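Local structure of single-stranded DNA-binding protein WHY1, chloroplastic (Solanum tuberosum, 1L3A) at residues C[166-169]-C[170-174]; C[212-215]-C[216-219]. The protein binds single-stranded DNA as a homotetramer and, upon elicitation, acts at a promoter element to activate transcription of the pathogenesis-related gene PR-10a. All coordinates share one frame; numbering follows the deposited sequence.

In the fold
The two contacts come in series along the chain and do not touch: their centres lie about 46 Å apart and their nearest atoms about 35 Å. Contact 1 belongs to the Whirly fold itself, at the corner where strand 161-169, an outermost strand of the second antiparallel four-stranded sheet, passes directly into helix 170-188. Contact 2 sits in the tail after helix 190-194, beyond the unmodelled residues 201-211, with its centre about 35 Å from the centre of the chain. Both reach other copies of the protein: the helix start of contact 1 packs on the second subunit, whereas 212-219 lies against the third, so in this model each lies at a contact between subunits.

Contact 1 (C[166-169]-C[170-174]); sequences IPVT and KAEFA
Thr169 and Glu172 form a capping box where strand 161-169 turns into helix 170-188, the two short segments running nearly at right angles (81°). Three hydrogen bonds hold the corner. Thr169 OG1, placed between its own N and carbonyl carbon (chi1 68°), accepts from Glu172 N at 3.1 Å in an almost straight bond, 164° at the hydrogen. In return, Glu172 OE1 accepts from Thr169 N at 2.7 Å; the donor reaches the carboxylate oxygen from its anti side and somewhat out of plane. The first helical turn closes as Phe173 N bonds to Thr169 O.

Among the charges, OE1 also has a salt bridge with Lys46, within the region required for single-stranded DNA binding, and that ammonium bonds to Pro167 O as well; the lysine's positive charge would probably favour the ionised carboxylate. Lys170, its chain fully extended, hydrogen-bonds through NZ to Ser109 O of the second subunit.

Apolar contacts add to the corner. Phe149 of strand 146-155 touches both Val168 and Phe173. Val168 directs CG1 anti to its backbone N, putting this methyl near the plane of the Phe173 ring, at its edge, and 3.6 Å from Glu172 CB.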
loop_
_atom_site.group_PDB
_atom_site.type_symbol
_atom_site.label_atom_id
_atom_site.label_comp_id
_atom_site.label_asym_id
_atom_site.label_seq_id
_atom_site.Cartn_x
_atom_site.Cartn_y
_atom_site.Cartn_z
ATOM N N ILE C 166 8.715 26.472 -4.724
ATOM C CA ILE C 166 9.583 25.565 -3.981
ATOM C C ILE C 166 9.850 24.283 -4.771
ATOM O O ILE C 166 8.924 23.618 -5.230
ATOM C CB ILE C 166 9.001 25.225 -2.564
ATOM C CG1 ILE C 166 10.095 24.600 -1.698
ATOM C CG2 ILE C 166 7.835 24.242 -2.668
ATOM C CD1 ILE C 166 9.673 24.341 -0.277
ATOM N N PRO C 167 11.133 23.936 -4.965
ATOM C CA PRO C 167 11.469 22.718 -5.712
ATOM C C PRO C 167 11.379 21.481 -4.806
ATOM O O PRO C 167 11.748 21.527 -3.631
ATOM C CB PRO C 167 12.901 22.987 -6.173
ATOM C CG PRO C 167 13.480 23.712 -4.956
ATOM C CD PRO C 167 12.353 24.680 -4.588
ATOM N N VAL C 168 10.887 20.381 -5.357
ATOM C CA VAL C 168 10.754 19.138 -4.601
ATOM C C VAL C 168 11.527 18.049 -5.338
ATOM O O VAL C 168 11.184 17.695 -6.460
ATOM C CB VAL C 168 9.268 18.728 -4.478
ATOM C CG1 VAL C 168 9.151 17.435 -3.691
ATOM C CG2 VAL C 168 8.475 19.854 -3.792
ATOM N N THR C 169 12.581 17.529 -4.721
ATOM C CA THR C 169 13.378 16.496 -5.375
ATOM C C THR C 169 12.555 15.231 -5.595
ATOM O O THR C 169 11.494 15.049 -4.997
ATOM C CB THR C 169 14.606 16.119 -4.540
ATOM O OG1 THR C 169 14.178 15.452 -3.345
ATOM C CG2 THR C 169 15.392 17.380 -4.152
ATOM N N LYS C 170 13.047 14.367 -6.468
ATOM C CA LYS C 170 12.362 13.128 -6.746
ATOM C C LYS C 170 12.177 12.364 -5.424
ATOM O O LYS C 170 11.130 11.766 -5.188
ATOM C CB LYS C 170 13.185 12.292 -7.728
ATOM C CG LYS C 170 12.585 10.929 -8.046
ATOM C CD LYS C 170 13.557 10.060 -8.830
ATOM C CE LYS C 170 12.880 8.782 -9.315
ATOM N NZ LYS C 170 13.821 7.888 -10.069
ATOM N N ALA C 171 13.193 12.405 -4.565
ATOM C CA ALA C 171 13.152 11.700 -3.287
ATOM C C ALA C 171 12.040 12.218 -2.371
ATOM O O ALA C 171 11.313 11.427 -1.773
ATOM C CB ALA C 171 14.503 11.819 -2.580
ATOM N N GLU C 172 11.927 13.540 -2.257
ATOM C CA GLU C 172 10.916 14.159 -1.415
ATOM C C GLU C 172 9.529 13.892 -1.952
ATOM O O GLU C 172 8.581 13.766 -1.191
ATOM C CB GLU C 172 11.159 15.665 -1.322
ATOM C CG GLU C 172 12.521 15.989 -0.747
ATOM C CD GLU C 172 12.942 17.435 -0.947
ATOM O OE1 GLU C 172 12.667 18.006 -2.028
ATOM O OE2 GLU C 172 13.577 17.989 -0.028
ATOM N N PHE C 173 9.406 13.797 -3.266
ATOM C CA PHE C 173 8.114 13.525 -3.868
ATOM C C PHE C 173 7.628 12.105 -3.519
ATOM O O PHE C 173 6.431 11.872 -3.337
ATOM C CB PHE C 173 8.215 13.670 -5.380
ATOM C CG PHE C 173 6.915 13.947 -6.039
ATOM C CD1 PHE C 173 6.337 15.211 -5.955
ATOM C CD2 PHE C 173 6.262 12.946 -6.746
ATOM C CE1 PHE C 173 5.113 15.481 -6.576
ATOM C CE2 PHE C 173 5.041 13.194 -7.370
ATOM C CZ PHE C 173 4.463 14.466 -7.285
ATOM N N ALA C 174 8.566 11.165 -3.435
ATOM C CA ALA C 174 8.238 9.781 -3.102
ATOM C C ALA C 174 7.742 9.701 -1.659
ATOM O O ALA C 174 6.897 8.870 -1.340
ATOM C CB ALA C 174 9.460 8.887 -3.289
#

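Contact 2 (C[212-215]-C[216-219]); sequences SGAE and LEWN
Ala214 meets Trp218 through its backbone: Ala214 O lies in the plane of the indole, at the edge of the five-membered ring, 3.1 Å from Trp218 CD1. The ring nitrogen stands further off, with 3.6 Å between Trp218 NE1 and the same Ala214 O. On the Ala214 side chain, CB is approached by a carboxylate oxygen, Glu217 OE2, at 3.9 Å. Glu217 has its CG anti to the carbonyl carbon (chi1 -57°) and runs on extended, which carries the carboxylate back alongside Ala214.

These residues form an irregular, turning piece of the C-terminal tail, without a direct hydrogen bond between 212-215 and 216-219, and the tail rests on the third subunit. There Glu217 OE1 accepts from the backbone N of Ser98 of that subunit and is hydrogen-bonded to ND1 of its His120, two bonds on one buried carboxylate oxygen. Lys134 of that subunit bonds to Glu217 O and makes a cation-pi contact with Trp218, while His225 of the C-terminal histidine tag, in the same chain as Trp218, stacks T-shaped (edge-to-face) with the indole.

Next comes Glu215, which runs alongside Leu216, both side chains leaving the backbone in a common direction; Glu215 CG and Leu216 CD2 are 4.0 Å apart. The leucine methyl also folds back over the preceding peptide, bringing Leu216 CD2 to 3.5 Å from Glu215 O. A water molecule links the two segments, accepting from Trp218 N at 3.0 Å and giving a weak hydrogen bond to Glu215 O at 2.9 Å.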
loop_
_atom_site.group_PDB
_atom_site.type_symbol
_atom_site.label_atom_id
_atom_site.label_comp_id
_atom_site.label_asym_id
_atom_site.label_seq_id
_atom_site.Cartn_x
_atom_site.Cartn_y
_atom_site.Cartn_z
ATOM N N SER C 212 -22.295 -13.653 -3.347
ATOM C CA SER C 212 -21.434 -13.672 -4.525
ATOM C C SER C 212 -22.217 -14.191 -5.720
ATOM O O SER C 212 -21.635 -14.570 -6.738
ATOM C CB SER C 212 -20.219 -14.575 -4.284
ATOM O OG SER C 212 -20.615 -15.934 -4.177
ATOM N N GLY C 213 -23.540 -14.212 -5.587
ATOM C CA GLY C 213 -24.372 -14.700 -6.671
ATOM C C GLY C 213 -25.193 -13.608 -7.333
ATOM O O GLY C 213 -26.281 -13.875 -7.854
ATOM N N ALA C 214 -24.682 -12.376 -7.321
ATOM C CA ALA C 214 -25.392 -11.262 -7.930
ATOM C C ALA C 214 -26.734 -11.090 -7.221
ATOM O O ALA C 214 -27.662 -10.479 -7.755
ATOM C CB ALA C 214 -25.604 -11.541 -9.413
ATOM N N GLU C 215 -26.818 -11.636 -6.011
ATOM C CA GLU C 215 -28.032 -11.566 -5.204
ATOM C C GLU C 215 -28.121 -10.271 -4.403
ATOM O O GLU C 215 -29.020 -10.095 -3.575
ATOM C CB GLU C 215 -28.082 -12.751 -4.240
ATOM C CG GLU C 215 -26.920 -12.769 -3.264
ATOM C CD GLU C 215 -27.068 -13.825 -2.181
ATOM O OE1 GLU C 215 -28.091 -13.805 -1.463
ATOM O OE2 GLU C 215 -26.157 -14.674 -2.046
ATOM N N LEU C 216 -27.178 -9.369 -4.638
ATOM C CA LEU C 216 -27.172 -8.104 -3.924
ATOM C C LEU C 216 -27.245 -6.958 -4.912
ATOM O O LEU C 216 -27.087 -5.796 -4.534
ATOM C CB LEU C 216 -25.892 -7.973 -3.102
ATOM C CG LEU C 216 -25.539 -9.135 -2.177
ATOM C CD1 LEU C 216 -24.228 -8.833 -1.492
ATOM C CD2 LEU C 216 -26.646 -9.348 -1.160
ATOM N N GLU C 217 -27.487 -7.290 -6.176
ATOM C CA GLU C 217 -27.546 -6.283 -7.225
ATOM C C GLU C 217 -28.945 -6.001 -7.761
ATOM O O GLU C 217 -29.114 -5.146 -8.622
ATOM C CB GLU C 217 -26.650 -6.709 -8.388
ATOM C CG GLU C 217 -25.188 -6.948 -8.011
ATOM C CD GLU C 217 -24.342 -7.485 -9.166
ATOM O OE1 GLU C 217 -23.105 -7.562 -9.017
ATOM O OE2 GLU C 217 -24.916 -7.836 -10.220
ATOM N N TRP C 218 -29.957 -6.695 -7.251
ATOM C CA TRP C 218 -31.299 -6.485 -7.772
ATOM C C TRP C 218 -32.384 -6.092 -6.778
ATOM O O TRP C 218 -33.562 -6.407 -6.993
ATOM C CB TRP C 218 -31.740 -7.732 -8.541
ATOM C CG TRP C 218 -30.785 -8.125 -9.651
ATOM C CD1 TRP C 218 -29.719 -8.971 -9.558
ATOM C CD2 TRP C 218 -30.822 -7.677 -11.018
ATOM N NE1 TRP C 218 -29.091 -9.085 -10.782
ATOM C CE2 TRP C 218 -29.748 -8.301 -11.695
ATOM C CE3 TRP C 218 -31.661 -6.811 -11.733
ATOM C CZ2 TRP C 218 -29.490 -8.083 -13.060
ATOM C CZ3 TRP C 218 -31.405 -6.591 -13.099
ATOM C CH2 TRP C 218 -30.326 -7.229 -13.744
ATOM N N ASN C 219 -32.005 -5.404 -5.702
ATOM C CA ASN C 219 -32.984 -4.969 -4.709
ATOM C C ASN C 219 -33.830 -6.120 -4.192
ATOM O O ASN C 219 -34.923 -5.900 -3.669
ATOM C CB ASN C 219 -33.920 -3.927 -5.316
ATOM C CG ASN C 219 -33.399 -2.524 -5.175
ATOM O OD1 ASN C 219 -33.485 -1.928 -4.095
ATOM N ND2 ASN C 219 -32.849 -1.981 -6.261
HETATM O O HOH W 1 -30.910 -8.733 -5.286
#